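Rhamnosidase B (PDB 2OKX) probably hydrolyses terminal alpha-L-rhamnosyl residues from glycosides, as a family 78 alpha-L-rhamnosidase. Local coordinates at residues S553-T556 and T557-C560; R881-G885 and W886-D890. One frame throughout, in Å; residues are numbered along the deposited sequence.

Both contacts are local, made within one unbroken run of chain, but they sit in different parts of the fold. Interaction 1 is mostly buried, about 13 Å from the centre of the chain, at the last turns of helix 544-559 in the alpha-barrel region, which probably carries the active site. Interaction 2 lies about 33 Å from that centre, partly buried, in the turn joining two strands of the C-terminal beta domain. Their nearest atoms are about 15 Å apart. Helical backbone bonds and an arginine-histidine hydrogen bond dominate 553-560, whereas 881-890 depends on an arginine methylene over an indole face (CH-pi) and on a turn in which Gly885 and Trp886 take positive phi.

Interaction 1. Residues S553-T556 and T557-C560; sequences SRHT and TRLC
With CG anti to the backbone N in both His555 (chi1 -169°) and Arg558, imidazole and guanidinium rise from neighbouring places on the helix, and a bend at chi3 turns the arginine head back toward the ring. In the conformer described, Arg558 NH2 donates to His555 ND1 at 3.0 Å, with an N-H...N angle of 160°, lying near the ring plane although the two flat groups are 62° apart; NE adds a weak second bond to the same nitrogen. Over one face of the guanidinium lies Arg554 CD, 3.7 Å from Arg558 NH1, and the two chains run side by side. The two like charges share Glu535, which forms a salt bridge with Arg558 and a long, weak ion pair with Arg554; Glu551 pairs more firmly with Arg554.

All this lies at the C-terminal end of helix 544-559, in the six-hairpin glycosidase domain. Leu559, one turn on from His555, lays CG over the imidazole face in a CH-pi contact, 4.1 Å from the centroid. The ring's remaining nitrogen, NE2, bonds to Glu446 O, engaging both nitrogens and fixing the ring's rotation. Replacing His555 by alanine is likely to leave Arg558 NH2 without its acceptor, Glu446 O without its donor and Leu559 CG without the ring it packs on. Ser553 O accepts two bonds, from Thr557 N at 3.1 Å and from Thr557 OG1 at 2.8 Å, arriving from opposite faces of the carbonyl plane. At Cys560 the chain leaves helical geometry, and its N reaches Thr556 O only weakly.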
loop_
_atom_site.group_PDB
_atom_site.type_symbol
_atom_site.label_atom_id
_atom_site.label_comp_id
_atom_site.label_asym_id
_atom_site.label_seq_id
_atom_site.Cartn_x
_atom_site.Cartn_y
_atom_site.Cartn_z
ATOM N N SER A 553 -5.096 16.915 1.444
ATOM C CA SER A 553 -4.974 16.313 0.120
ATOM C C SER A 553 -3.501 16.286 -0.287
ATOM O O SER A 553 -3.021 15.318 -0.876
ATOM C CB SER A 553 -5.781 17.108 -0.918
ATOM O OG SER A 553 -7.180 16.989 -0.692
ATOM N N ARG A 554 -2.787 17.362 0.026
ATOM C CA ARG A 554 -1.368 17.457 -0.300
ATOM C C ARG A 554 -0.588 16.423 0.522
ATOM O O ARG A 554 0.285 15.726 0.001
ATOM C CB ARG A 554 -0.860 18.869 0.020
ATOM C CG ARG A 554 0.494 19.246 -0.581
ATOM C CD ARG A 554 1.589 19.395 0.472
ATOM N NE ARG A 554 1.250 20.310 1.569
ATOM C CZ ARG A 554 1.470 21.623 1.589
ATOM N NH1 ARG A 554 1.115 22.329 2.656
ATOM N NH2 ARG A 554 2.047 22.240 0.565
ATOM N N HIS A 555 -0.900 16.325 1.810
ATOM C CA HIS A 555 -0.196 15.376 2.667
ATOM C C HIS A 555 -0.448 13.930 2.232
ATOM O O HIS A 555 0.467 13.108 2.225
ATOM C CB HIS A 555 -0.610 15.560 4.128
ATOM C CG HIS A 555 0.257 14.810 5.088
ATOM N ND1 HIS A 555 1.627 14.962 5.122
ATOM C CD2 HIS A 555 -0.043 13.885 6.031
ATOM C CE1 HIS A 555 2.133 14.162 6.044
ATOM N NE2 HIS A 555 1.141 13.499 6.610
ATOM N N THR A 556 -1.686 13.625 1.863
ATOM C CA THR A 556 -2.036 12.275 1.426
ATOM C C THR A 556 -1.210 11.889 0.195
ATOM O O THR A 556 -0.692 10.778 0.094
ATOM C CB THR A 556 -3.525 12.179 1.045
ATOM O OG1 THR A 556 -4.330 12.606 2.148
ATOM C CG2 THR A 556 -3.890 10.738 0.675
ATOM N N THR A 557 -1.104 12.823 -0.741
ATOM C CA THR A 557 -0.361 12.594 -1.975
ATOM C C THR A 557 1.109 12.334 -1.680
ATOM O O THR A 557 1.709 11.429 -2.248
ATOM C CB THR A 557 -0.513 13.801 -2.915
ATOM O OG1 THR A 557 -1.908 14.026 -3.152
ATOM C CG2 THR A 557 0.193 13.544 -4.255
ATOM N N ARG A 558 1.679 13.130 -0.784
ATOM C CA ARG A 558 3.075 12.975 -0.390
ATOM C C ARG A 558 3.334 11.561 0.135
ATOM O O ARG A 558 4.265 10.887 -0.307
ATOM C CB ARG A 558 3.412 14.016 0.682
ATOM C CG ARG A 558 4.838 14.009 1.206
ATOM C CD ARG A 558 5.130 15.356 1.861
ATOM N NE ARG A 558 4.021 15.791 2.711
ATOM C CZ ARG A 558 3.731 17.062 2.973
ATOM N NH1 ARG A 558 4.469 18.032 2.448
ATOM N NH2 ARG A 558 2.698 17.366 3.749
ATOM N N LEU A 559 2.501 11.111 1.070
ATOM C CA LEU A 559 2.677 9.791 1.669
ATOM C C LEU A 559 2.412 8.625 0.723
ATOM O O LEU A 559 2.829 7.495 0.991
ATOM C CB LEU A 559 1.793 9.649 2.911
ATOM C CG LEU A 559 2.017 10.635 4.059
ATOM C CD1 LEU A 559 1.150 10.199 5.229
ATOM C CD2 LEU A 559 3.492 10.671 4.471
ATOM N N CYS A 560 1.714 8.893 -0.374
ATOM C CA CYS A 560 1.417 7.857 -1.349
ATOM C C CYS A 560 2.364 7.932 -2.536
ATOM O O CYS A 560 2.062 7.426 -3.616
ATOM C CB CYS A 560 -0.029 7.965 -1.829
ATOM S SG CYS A 560 -1.222 7.494 -0.559
#

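Interaction 2. Residues R881-G885 and W886-D890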
loop_
_atom_site.group_PDB
_atom_site.type_symbol
_atom_site.label_atom_id
_atom_site.label_comp_id
_atom_site.label_asym_id
_atom_site.label_seq_id
_atom_site.Cartn_x
_atom_site.Cartn_y
_atom_site.Cartn_z
ATOM N N ARG A 881 -3.805 24.055 -17.956
ATOM C CA ARG A 881 -2.822 23.881 -19.027
ATOM C C ARG A 881 -3.531 24.272 -20.328
ATOM O O ARG A 881 -4.644 23.816 -20.584
ATOM C CB ARG A 881 -2.380 22.412 -19.097
ATOM C CG ARG A 881 -1.135 22.144 -19.958
ATOM C CD ARG A 881 -0.892 20.637 -20.146
ATOM N NE ARG A 881 -1.908 20.029 -21.005
ATOM C CZ ARG A 881 -2.928 19.296 -20.573
ATOM N NH1 ARG A 881 -3.798 18.799 -21.442
ATOM N NH2 ARG A 881 -3.075 19.042 -19.278
ATOM N N GLY A 882 -2.889 25.105 -21.146
ATOM C CA GLY A 882 -3.509 25.548 -22.390
ATOM C C GLY A 882 -2.996 24.903 -23.666
ATOM O O GLY A 882 -3.632 24.996 -24.717
ATOM N N ALA A 883 -1.827 24.278 -23.585
ATOM C CA ALA A 883 -1.217 23.590 -24.720
ATOM C C ALA A 883 -0.262 22.586 -24.114
ATOM O O ALA A 883 0.117 22.715 -22.949
ATOM C CB ALA A 883 -0.447 24.568 -25.608
ATOM N N ASP A 884 0.133 21.588 -24.892
ATOM C CA ASP A 884 1.048 20.584 -24.380
ATOM C C ASP A 884 2.309 21.233 -23.827
ATOM O O ASP A 884 2.807 22.224 -24.371
ATOM C CB ASP A 884 1.406 19.577 -25.477
ATOM C CG ASP A 884 0.227 18.710 -25.875
ATOM O OD1 ASP A 884 0.407 17.817 -26.727
ATOM O OD2 ASP A 884 -0.882 18.921 -25.337
ATOM N N GLY A 885 2.808 20.673 -22.730
ATOM C CA GLY A 885 4.005 21.197 -22.103
ATOM C C GLY A 885 3.806 22.565 -21.472
ATOM O O GLY A 885 4.772 23.253 -21.165
ATOM N N TRP A 886 2.553 22.958 -21.276
ATOM C CA TRP A 886 2.233 24.254 -20.687
ATOM C C TRP A 886 2.835 25.428 -21.458
ATOM O O TRP A 886 3.204 26.442 -20.863
ATOM C CB TRP A 886 2.685 24.310 -19.221
ATOM C CG TRP A 886 1.953 23.346 -18.336
ATOM C CD1 TRP A 886 2.094 21.989 -18.312
ATOM C CD2 TRP A 886 0.927 23.659 -17.380
ATOM N NE1 TRP A 886 1.219 21.436 -17.407
ATOM C CE2 TRP A 886 0.491 22.438 -16.818
ATOM C CE3 TRP A 886 0.333 24.853 -16.944
ATOM C CZ2 TRP A 886 -0.512 22.373 -15.839
ATOM C CZ3 TRP A 886 -0.667 24.790 -15.970
ATOM C CH2 TRP A 886 -1.077 23.555 -15.430
ATOM N N ARG A 887 2.932 25.295 -22.779
ATOM C CA ARG A 887 3.474 26.371 -23.605
ATOM C C ARG A 887 2.534 27.574 -23.529
ATOM O O ARG A 887 2.938 28.711 -23.759
ATOM C CB ARG A 887 3.662 25.899 -25.051
ATOM C CG ARG A 887 4.806 24.893 -25.214
ATOM C CD ARG A 887 5.023 24.521 -26.682
ATOM N NE ARG A 887 6.110 23.560 -26.879
ATOM C CZ ARG A 887 6.037 22.259 -26.602
ATOM N NH1 ARG A 887 7.088 21.478 -26.819
ATOM N NH2 ARG A 887 4.920 21.732 -26.118
ATOM N N THR A 888 1.268 27.314 -23.222
ATOM C CA THR A 888 0.300 28.388 -23.028
ATOM C C THR A 888 -0.512 27.979 -21.798
ATOM O O THR A 888 -0.630 26.794 -21.487
ATOM C CB THR A 888 -0.666 28.564 -24.231
ATOM O OG1 THR A 888 -1.697 27.575 -24.176
ATOM C CG2 THR A 888 0.082 28.436 -25.549
ATOM N N VAL A 889 -1.051 28.957 -21.087
ATOM C CA VAL A 889 -1.840 28.666 -19.906
ATOM C C VAL A 889 -3.114 29.486 -19.933
ATOM O O VAL A 889 -3.108 30.653 -20.322
ATOM C CB VAL A 889 -1.040 28.982 -18.615
ATOM C CG1 VAL A 889 -0.562 30.424 -18.635
ATOM C CG2 VAL A 889 -1.898 28.726 -17.387
ATOM N N ASP A 890 -4.214 28.853 -19.551
ATOM C CA ASP A 890 -5.501 29.519 -19.509
ATOM C C ASP A 890 -5.807 29.875 -18.060
ATOM O O ASP A 890 -5.822 28.998 -17.193
ATOM C CB ASP A 890 -6.592 28.594 -20.046
ATOM C CG ASP A 890 -6.401 28.253 -21.509
ATOM O OD1 ASP A 890 -7.072 27.316 -21.988
ATOM O OD2 ASP A 890 -5.586 28.922 -22.180
#
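Arg881 lays its aliphatic chain across one face of the Trp886 indole, at the turn of an antiparallel beta hairpin in the C-terminal domain. CG of Arg881 stands 3.4 Å from the centroid of the five-membered ring, only 4° off its normal, a CH-pi contact, and Arg881 CD follows at 3.5 Å from Trp886 NE1. Chi1 and chi2, both near 180°, carry the chain out straight to CD before it bends at chi3, and the guanidinium plane ends 75° from the indole.

Around this pair the backbone closes the turn. Gly882 N donates to Thr888 O at 2.8 Å, from above the carbonyl plane, beside the non-hydrogen-bonded pair of Arg881 and Val889. Gly882 has no room for a side chain: a CB would collide with Asp890 OD2. Gly885 and Trp886 both take positive phi, and Trp886 N returns a weak bond to Ala883 O. At the solvent-facing corner Arg887, extended from CG to NE, places NH2 2.8 Å from Asp884 O in a weak, bent bond of 127°.

Farther out, His643 meets the indole nearly at right angles, and strand 936-939 flanks strand 888-891, with Asn938 ND2 hydrogen-bonded to Asp890 OD2.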